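Local atomic coordinates of DUF4627 domain-containing protein (Bacteroides thetaiotaomicron, PDB entry 3SEE), a protein that is of unknown function but probably binds sugars through a galactose-binding domain-like fold. Residues 49-54 with 59-64; 38-41 with 46-49; 116-121 with 127-132. One frame throughout, in Å; residues are numbered along the deposited sequence.

Contact 1. Residues 49-54 with 59-64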
loop_
_atom_site.group_PDB
_atom_site.type_symbol
_atom_site.label_atom_id
_atom_site.label_comp_id
_atom_site.label_asym_id
_atom_site.label_seq_id
_atom_site.Cartn_x
_atom_site.Cartn_y
_atom_site.Cartn_z
ATOM N N ILE A 49 -6.267 -9.773 -9.083
ATOM C CA ILE A 49 -5.564 -8.527 -9.326
ATOM C C ILE A 49 -4.886 -8.676 -10.680
ATOM O O ILE A 49 -4.079 -9.595 -10.849
ATOM C CB ILE A 49 -4.530 -8.244 -8.208
ATOM C CG1 ILE A 49 -5.228 -8.108 -6.857
ATOM C CG2 ILE A 49 -3.732 -6.983 -8.525
ATOM C CD1 ILE A 49 -4.319 -7.926 -5.651
ATOM N N ALA A 50 -5.187 -7.781 -11.615
ATOM C CA ALA A 50 -4.713 -7.927 -12.972
ATOM C C ALA A 50 -4.607 -6.588 -13.671
ATOM O O ALA A 50 -5.339 -5.637 -13.361
ATOM C CB ALA A 50 -5.628 -8.864 -13.800
ATOM N N TRP A 51 -3.721 -6.548 -14.661
ATOM C CA TRP A 51 -3.551 -5.406 -15.552
ATOM C C TRP A 51 -4.685 -5.338 -16.552
ATOM O O TRP A 51 -5.230 -6.362 -16.966
ATOM C CB TRP A 51 -2.225 -5.563 -16.288
ATOM C CG TRP A 51 -1.837 -4.469 -17.195
ATOM C CD1 TRP A 51 -1.178 -3.327 -16.865
ATOM C CD2 TRP A 51 -1.991 -4.442 -18.617
ATOM N NE1 TRP A 51 -0.957 -2.563 -17.976
ATOM C CE2 TRP A 51 -1.427 -3.238 -19.070
ATOM C CE3 TRP A 51 -2.553 -5.317 -19.550
ATOM C CZ2 TRP A 51 -1.384 -2.902 -20.427
ATOM C CZ3 TRP A 51 -2.510 -4.966 -20.906
ATOM C CH2 TRP A 51 -1.938 -3.780 -21.318
ATOM N N GLU A 52 -5.053 -4.134 -16.946
ATOM C CA GLU A 52 -6.108 -3.927 -17.931
ATOM C C GLU A 52 -5.866 -2.657 -18.725
ATOM O O GLU A 52 -5.235 -1.712 -18.246
ATOM C CB GLU A 52 -7.461 -3.785 -17.242
ATOM C CG GLU A 52 -7.518 -2.544 -16.351
ATOM C CD GLU A 52 -8.865 -2.282 -15.726
ATOM O OE1 GLU A 52 -9.869 -2.915 -16.083
ATOM O OE2 GLU A 52 -8.920 -1.369 -14.882
ATOM N N GLN A 53 -6.427 -2.626 -19.927
ATOM C CA GLN A 53 -6.585 -1.393 -20.681
ATOM C C GLN A 53 -8.039 -0.950 -20.489
ATOM O O GLN A 53 -8.979 -1.733 -20.683
ATOM C CB GLN A 53 -6.203 -1.609 -22.126
ATOM C CG GLN A 53 -4.728 -1.962 -22.193
ATOM C CD GLN A 53 -4.148 -1.748 -23.524
ATOM O OE1 GLN A 53 -4.392 -2.525 -24.427
ATOM N NE2 GLN A 53 -3.350 -0.684 -23.670
ATOM N N THR A 54 -8.218 0.297 -20.068
ATOM C CA THR A 54 -9.472 0.763 -19.519
ATOM C C THR A 54 -10.446 1.336 -20.550
ATOM O O THR A 54 -11.655 1.419 -20.296
ATOM C CB THR A 54 -9.202 1.888 -18.536
ATOM O OG1 THR A 54 -8.582 2.947 -19.274
ATOM C CG2 THR A 54 -8.277 1.452 -17.361
ATOM N N TYR A 59 -6.617 7.773 -18.474
ATOM C CA TYR A 59 -5.973 6.713 -17.647
ATOM C C TYR A 59 -6.092 5.403 -18.414
ATOM O O TYR A 59 -6.900 4.548 -18.060
ATOM C CB TYR A 59 -6.654 6.608 -16.270
ATOM C CG TYR A 59 -6.608 7.915 -15.538
ATOM C CD1 TYR A 59 -5.439 8.339 -14.933
ATOM C CD2 TYR A 59 -7.709 8.737 -15.489
ATOM C CE1 TYR A 59 -5.362 9.564 -14.318
ATOM C CE2 TYR A 59 -7.655 9.974 -14.842
ATOM C CZ TYR A 59 -6.482 10.376 -14.285
ATOM O OH TYR A 59 -6.416 11.621 -13.696
ATOM N N PRO A 60 -5.338 5.265 -19.513
ATOM C CA PRO A 60 -5.670 4.176 -20.433
ATOM C C PRO A 60 -5.223 2.787 -20.010
ATOM O O PRO A 60 -5.708 1.819 -20.565
ATOM C CB PRO A 60 -5.017 4.597 -21.744
ATOM C CG PRO A 60 -4.074 5.686 -21.413
ATOM C CD PRO A 60 -4.448 6.278 -20.108
ATOM N N ASN A 61 -4.361 2.684 -19.006
ATOM C CA ASN A 61 -3.934 1.405 -18.447
ATOM C C ASN A 61 -4.070 1.508 -16.932
ATOM O O ASN A 61 -3.895 2.581 -16.360
ATOM C CB ASN A 61 -2.470 1.112 -18.782
ATOM C CG ASN A 61 -2.177 1.260 -20.262
ATOM O OD1 ASN A 61 -2.395 0.344 -21.025
ATOM N ND2 ASN A 61 -1.675 2.427 -20.649
ATOM N N ALA A 62 -4.372 0.390 -16.280
ATOM C CA ALA A 62 -4.620 0.365 -14.842
ATOM C C ALA A 62 -4.439 -1.038 -14.318
ATOM O O ALA A 62 -4.383 -2.009 -15.086
ATOM C CB ALA A 62 -6.033 0.857 -14.557
HETATM N N MSE A 63 -4.379 -1.136 -12.994
HETATM C CA MSE A 63 -4.502 -2.418 -12.301
HETATM C C MSE A 63 -5.883 -2.484 -11.689
HETATM O O MSE A 63 -6.357 -1.500 -11.107
HETATM C CB MSE A 63 -3.490 -2.542 -11.185
HETATM C CG MSE A 63 -2.038 -2.438 -11.676
HETATM SE SE MSE A 63 -1.490 -3.789 -12.919
HETATM C CE MSE A 63 -1.703 -5.356 -11.827
ATOM N N LYS A 64 -6.549 -3.628 -11.801
ATOM C CA LYS A 64 -7.863 -3.842 -11.206
ATOM C C LYS A 64 -7.749 -4.854 -10.073
ATOM O O LYS A 64 -7.218 -5.953 -10.268
ATOM C CB LYS A 64 -8.856 -4.339 -12.259
ATOM C CG LYS A 64 -10.258 -4.551 -11.708
ATOM C CD LYS A 64 -11.184 -5.193 -12.704
ATOM C CE LYS A 64 -11.679 -4.151 -13.683
ATOM N NZ LYS A 64 -12.826 -4.602 -14.529
HETATM O O HOH W 1 -10.513 -5.689 -16.498
HETATM O O HOH W 2 -12.741 -2.602 -16.131
#

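Contact 2. Residues 38-41 with 46-49. With NA (sodium ion), chain B.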
loop_
_atom_site.group_PDB
_atom_site.type_symbol
_atom_site.label_atom_id
_atom_site.label_comp_id
_atom_site.label_asym_id
_atom_site.label_seq_id
_atom_site.Cartn_x
_atom_site.Cartn_y
_atom_site.Cartn_z
ATOM N N ILE A 38 2.318 -8.403 -8.119
ATOM C CA ILE A 38 1.016 -8.798 -7.626
ATOM C C ILE A 38 1.191 -9.734 -6.454
ATOM O O ILE A 38 1.846 -10.777 -6.577
ATOM C CB ILE A 38 0.188 -9.473 -8.722
ATOM C CG1 ILE A 38 -0.039 -8.500 -9.874
ATOM C CG2 ILE A 38 -1.115 -10.014 -8.136
ATOM C CD1 ILE A 38 -0.487 -9.179 -11.180
HETATM N N MSE A 39 0.661 -9.353 -5.295
HETATM C CA MSE A 39 0.519 -10.260 -4.156
HETATM C C MSE A 39 -0.928 -10.708 -4.084
HETATM O O MSE A 39 -1.836 -9.884 -3.980
HETATM C CB MSE A 39 0.921 -9.590 -2.837
HETATM C CG MSE A 39 2.357 -9.863 -2.443
HETATM SE SE MSE A 39 2.681 -11.628 -1.742
HETATM C CE MSE A 39 2.012 -11.273 -0.005
ATOM N N ASN A 40 -1.149 -12.018 -4.171
ATOM C CA ASN A 40 -2.463 -12.596 -3.962
ATOM C C ASN A 40 -2.273 -13.951 -3.327
ATOM O O ASN A 40 -2.203 -14.990 -4.004
ATOM C CB ASN A 40 -3.256 -12.692 -5.268
ATOM C CG ASN A 40 -4.655 -13.179 -5.065
ATOM O OD1 ASN A 40 -5.055 -13.533 -3.948
ATOM N ND2 ASN A 40 -5.409 -13.228 -6.165
ATOM N N ASN A 41 -2.158 -13.935 -2.005
ATOM C CA ASN A 41 -2.098 -15.121 -1.182
ATOM C C ASN A 41 -3.427 -15.415 -0.516
ATOM O O ASN A 41 -3.501 -16.298 0.322
ATOM C CB ASN A 41 -0.950 -15.066 -0.154
ATOM C CG ASN A 41 0.416 -15.123 -0.784
ATOM O OD1 ASN A 41 0.596 -15.582 -1.919
ATOM N ND2 ASN A 41 1.419 -14.673 -0.016
ATOM N N VAL A 46 -10.873 -15.861 -4.245
ATOM C CA VAL A 46 -11.281 -14.726 -3.415
ATOM C C VAL A 46 -11.145 -13.384 -4.140
ATOM O O VAL A 46 -12.086 -12.576 -4.137
ATOM C CB VAL A 46 -10.483 -14.724 -2.098
ATOM C CG1 VAL A 46 -10.670 -13.398 -1.315
ATOM C CG2 VAL A 46 -10.915 -15.916 -1.198
ATOM N N THR A 47 -9.989 -13.137 -4.750
ATOM C CA THR A 47 -9.760 -11.887 -5.456
ATOM C C THR A 47 -8.933 -12.145 -6.706
ATOM O O THR A 47 -8.235 -13.163 -6.820
ATOM C CB THR A 47 -9.134 -10.806 -4.513
ATOM O OG1 THR A 47 -8.914 -9.584 -5.244
ATOM C CG2 THR A 47 -7.834 -11.279 -3.900
ATOM N N THR A 48 -9.030 -11.227 -7.656
ATOM C CA THR A 48 -8.167 -11.241 -8.831
ATOM C C THR A 48 -7.592 -9.852 -8.991
ATOM O O THR A 48 -8.339 -8.867 -9.007
ATOM C CB THR A 48 -8.962 -11.611 -10.086
ATOM O OG1 THR A 48 -9.474 -12.942 -9.906
ATOM C CG2 THR A 48 -8.109 -11.552 -11.363
ATOM N N ILE A 49 -6.267 -9.773 -9.083
ATOM C CA ILE A 49 -5.564 -8.527 -9.326
ATOM C C ILE A 49 -4.886 -8.676 -10.680
ATOM O O ILE A 49 -4.079 -9.595 -10.849
ATOM C CB ILE A 49 -4.530 -8.244 -8.208
ATOM C CG1 ILE A 49 -5.228 -8.108 -6.857
ATOM C CG2 ILE A 49 -3.732 -6.983 -8.525
ATOM C CD1 ILE A 49 -4.319 -7.926 -5.651
HETATM NA NA NA B . -8.831 -14.741 -8.489
HETATM O O HOH W 3 -7.446 -15.044 -4.349
HETATM O O HOH W 4 -4.866 -12.385 -8.909
HETATM O O HOH W 5 -11.165 -14.413 -7.824
HETATM O O HOH W 6 -9.559 -16.546 -9.806
#

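Contact 3. Residues 116-121 with 127-132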
loop_
_atom_site.group_PDB
_atom_site.type_symbol
_atom_site.label_atom_id
_atom_site.label_comp_id
_atom_site.label_asym_id
_atom_site.label_seq_id
_atom_site.Cartn_x
_atom_site.Cartn_y
_atom_site.Cartn_z
ATOM N N THR A 116 10.826 -4.460 3.706
ATOM C CA THR A 116 10.772 -5.708 2.952
ATOM C C THR A 116 11.221 -6.921 3.766
ATOM O O THR A 116 10.499 -7.930 3.820
ATOM C CB THR A 116 11.595 -5.609 1.674
ATOM O OG1 THR A 116 11.178 -4.441 0.959
ATOM C CG2 THR A 116 11.438 -6.846 0.799
ATOM N N ASN A 117 12.410 -6.803 4.362
ATOM C CA ASN A 117 13.042 -7.924 5.048
ATOM C C ASN A 117 13.160 -7.614 6.533
ATOM O O ASN A 117 14.017 -6.842 6.942
ATOM C CB ASN A 117 14.404 -8.239 4.416
ATOM C CG ASN A 117 14.266 -8.955 3.092
ATOM O OD1 ASN A 117 13.406 -9.826 2.968
ATOM N ND2 ASN A 117 15.099 -8.617 2.108
ATOM N N GLU A 118 12.233 -8.177 7.304
ATOM C CA GLU A 118 12.097 -7.912 8.735
ATOM C C GLU A 118 12.894 -8.893 9.561
ATOM O O GLU A 118 13.071 -10.040 9.184
ATOM C CB GLU A 118 10.631 -8.055 9.145
ATOM C CG GLU A 118 9.675 -7.106 8.393
ATOM C CD GLU A 118 9.414 -5.776 9.060
ATOM O OE1 GLU A 118 10.164 -5.340 9.961
ATOM O OE2 GLU A 118 8.425 -5.127 8.615
ATOM N N GLU A 119 13.331 -8.414 10.718
ATOM C CA GLU A 119 13.933 -9.322 11.695
ATOM C C GLU A 119 12.848 -9.827 12.622
ATOM O O GLU A 119 11.708 -9.363 12.593
ATOM C CB GLU A 119 15.080 -8.638 12.444
ATOM C CG GLU A 119 16.220 -8.186 11.536
ATOM C CD GLU A 119 16.933 -9.348 10.838
ATOM O OE1 GLU A 119 17.273 -10.317 11.550
ATOM O OE2 GLU A 119 17.170 -9.314 9.589
ATOM N N LYS A 120 13.197 -10.841 13.416
ATOM C CA LYS A 120 12.304 -11.372 14.437
ATOM C C LYS A 120 12.625 -10.729 15.781
ATOM O O LYS A 120 13.768 -10.341 16.033
ATOM C CB LYS A 120 12.460 -12.887 14.528
ATOM C CG LYS A 120 11.733 -13.634 13.435
ATOM C CD LYS A 120 12.245 -15.058 13.304
ATOM C CE LYS A 120 11.171 -15.988 12.748
ATOM N NZ LYS A 120 10.727 -15.636 11.364
ATOM N N ASN A 121 11.617 -10.591 16.636
ATOM C CA ASN A 121 11.837 -10.022 17.959
ATOM C C ASN A 121 12.282 -11.115 18.922
ATOM O O ASN A 121 12.374 -12.292 18.534
ATOM C CB ASN A 121 10.600 -9.255 18.466
ATOM C CG ASN A 121 9.481 -10.165 18.995
ATOM O OD1 ASN A 121 9.549 -11.400 18.935
ATOM N ND2 ASN A 121 8.427 -9.531 19.521
ATOM N N ASN A 127 8.935 -8.891 13.099
ATOM C CA ASN A 127 8.572 -7.477 13.200
ATOM C C ASN A 127 7.724 -7.046 12.004
ATOM O O ASN A 127 7.802 -7.645 10.929
ATOM C CB ASN A 127 9.819 -6.598 13.204
ATOM C CG ASN A 127 10.669 -6.744 14.443
ATOM O OD1 ASN A 127 10.209 -7.121 15.529
ATOM N ND2 ASN A 127 11.931 -6.378 14.287
ATOM N N THR A 128 6.946 -5.999 12.229
ATOM C CA THR A 128 6.177 -5.342 11.166
ATOM C C THR A 128 6.462 -3.846 11.285
ATOM O O THR A 128 5.945 -3.176 12.176
ATOM C CB THR A 128 4.670 -5.625 11.283
ATOM O OG1 THR A 128 4.197 -5.159 12.554
ATOM C CG2 THR A 128 4.340 -7.112 11.154
ATOM N N THR A 129 7.310 -3.349 10.391
ATOM C CA THR A 129 7.836 -1.988 10.452
ATOM C C THR A 129 7.327 -1.171 9.281
ATOM O O THR A 129 7.516 -1.572 8.135
ATOM C CB THR A 129 9.381 -2.013 10.397
ATOM O OG1 THR A 129 9.885 -2.988 11.328
ATOM C CG2 THR A 129 9.970 -0.665 10.691
ATOM N N PHE A 130 6.674 -0.054 9.559
ATOM C CA PHE A 130 6.016 0.758 8.533
ATOM C C PHE A 130 6.436 2.219 8.683
ATOM O O PHE A 130 6.563 2.687 9.809
ATOM C CB PHE A 130 4.496 0.724 8.688
ATOM C CG PHE A 130 3.866 -0.637 8.691
ATOM C CD1 PHE A 130 3.776 -1.395 9.853
ATOM C CD2 PHE A 130 3.293 -1.145 7.540
ATOM C CE1 PHE A 130 3.114 -2.616 9.858
ATOM C CE2 PHE A 130 2.638 -2.360 7.548
ATOM C CZ PHE A 130 2.568 -3.087 8.690
ATOM N N PHE A 131 6.504 2.967 7.588
ATOM C CA PHE A 131 6.569 4.418 7.728
ATOM C C PHE A 131 5.235 4.976 8.240
ATOM O O PHE A 131 4.161 4.465 7.909
ATOM C CB PHE A 131 6.924 5.071 6.415
ATOM C CG PHE A 131 8.307 4.750 5.939
ATOM C CD1 PHE A 131 9.406 5.058 6.713
ATOM C CD2 PHE A 131 8.527 4.126 4.716
ATOM C CE1 PHE A 131 10.690 4.765 6.263
ATOM C CE2 PHE A 131 9.798 3.819 4.272
ATOM C CZ PHE A 131 10.881 4.149 5.042
HETATM N N MSE A 132 5.310 5.999 9.073
HETATM C CA MSE A 132 4.127 6.584 9.675
HETATM C C MSE A 132 3.419 7.524 8.718
HETATM O O MSE A 132 4.022 8.423 8.142
HETATM C CB MSE A 132 4.538 7.355 10.921
HETATM C CG MSE A 132 3.330 7.768 11.781
HETATM SE SE MSE A 132 3.821 8.997 13.207
HETATM C CE MSE A 132 3.614 10.661 12.228
HETATM O O HOH W 7 12.521 -5.750 11.399
HETATM O O HOH W 8 13.988 -6.966 16.332
#

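Contact 1. Residues 49-54 with 59-64
Thr54 OG1 is gripped twice at the turn of this hairpin. It donates to Tyr59 O at 2.6 Å and accepts a bond from the backbone N of Asp56. The hydroxyl stands between the backbone N and the carbonyl carbon of its own residue (chi1 62°), and the methyl CG2 lies against Ala62 CB at 3.6 Å. Thr54 N bonds to Pro60 O, approaching well above the carbonyl plane rather than on a lone pair. Beyond the turn, strands 48-53 and 61-66 run antiparallel. Ala50 with Lys64 and Glu52 with Ala62 are hydrogen-bonded pairs. The bond from Lys64 N to Ala50 O is nearly straight, with 175° at the hydrogen.

Trp51, Gln53, Asn61 and Met63 share one face. Met63 is a selenomethionine, and its SE lies at the edge of the indole, 5.0 Å from the centroid of the five-membered ring of Trp51. This is a Met-aromatic contact. The indole NE1 bonds to the carbonyl of Phe17. The amides of Gln53 and Asn61 lie side by side with their planes 16° apart, and Gln53 NE2 donates to Asn61 OD1 at 3.0 Å.

The other face carries Glu52, Ala62 and Lys64. In the conformers described, Glu52 OE1 and Lys64 NZ form a long salt bridge of 3.7 Å. Two waters each donate to OE1 and accept from NZ, one of the bonds from NZ being weak. The carboxylate of Glu213 lies near Glu52 OE2, so the positive charge of Lys64 probably offsets some of the repulsion between the two acids.

Contact 2. Residues 38-41 with 46-49
Ile38 and Ile49 make the tight part of this contact. The two side chains pass alongside each other, pointing opposite ways, and Ile38 CG2 meets Ile49 CB at 3.8 Å. Ile49 CD1 reaches the backbone at Met39 O, 3.6 Å away. Ile65 packs on Ile49.

The Asn40 side is looser and wet. CG is anti to the backbone N (chi1 -175°), which sends the amide across to the other segment. There ND2 donates to Thr47 O at 2.9 Å, from well above the carbonyl plane. ND2 also donates to a water that accepts from Ile49 N. A second water links Asn40 OD1 to Thr47 N.

Thr47 O has another partner, a sodium ion at 2.4 Å. Thr48 OG1 binds the same ion at 2.4 Å, and two waters also bind it. The amide of Asn40 is thus second shell to the metal. With an alanine in place of Asn40, Thr47 O would probably lose its amide donor and sit less firmly against the ion.

The isoleucines join strand 36-40 of one sheet to strand 48-53 of the other, the face-to-face packing of a beta sandwich, as in galactose-binding domain-like folds.

Contact 3. Residues 116-121 with 127-132
The loop between strands 108-115 and 130-133 folds back on itself, and the carboxylate of Glu118 grips the end of its returning arm at Thr129, just before strand 130-133. Both oxygens take part. Glu118 OE1 accepts from Thr129 OG1 at 2.7 Å, using its syn lone pair. Glu118 OE2 accepts from Thr129 N, also at 2.7 Å. That donor comes on the syn side too, but 24° out of the carboxylate plane. The two bonds together fix the rotation of the carboxylate. The chain turns about CB-CG (chi2 -92°), which brings both oxygens to Thr129. OE2 also forms a salt bridge with Lys114, so its negative charge is probably well balanced.

The bend presses the glutamate against a backbone carbonyl. Glu118 CG is 3.2 Å from Asn127 O, a close approach.

The loop connects strand 108-115 to strand 130-133, and its two ends come together. Thr129 bonds to Gln115 and Phe131 to Ile113 through their backbones. Farther out along the loop the two arms meet again. Asn127 N donates to Glu119 O at 2.9 Å, in an almost straight bond of 168°.

Water fills in around the Asn127 amide. One water donates to Glu118 OE1 at 2.8 Å and accepts from both Glu119 N and Asn127 ND2. A second water accepts from ND2 at 3.0 Å and donates weakly to Lys120 O. The other end of the amide, Asn127 OD1, rests near Asn121 CB at 3.7 Å. Asn121 OD1 is in turn bonded to the backbone N of Lys125.

Along the chain, contact 2 leads directly into contact 1, and contact 3 comes later. Contacts 1 and 2 share Ile49 and strand 48-53, and their centres are about 14 Å apart. They also touch where Met63 packs on Ile38. Contact 1 pairs two neighbouring strands at one edge of the antiparallel sheet, while contact 2 ties that edge to the mixed sheet. Contact 3 reaches the same antiparallel sheet through strand 130-133, but its centre is about 30 Å from that of contact 1, across the middle of the chain, and about 22 Å from that of contact 2. Contact 2 thus packs the two sheets together near the sodium ion, while contact 3 closes a surface loop at the far side.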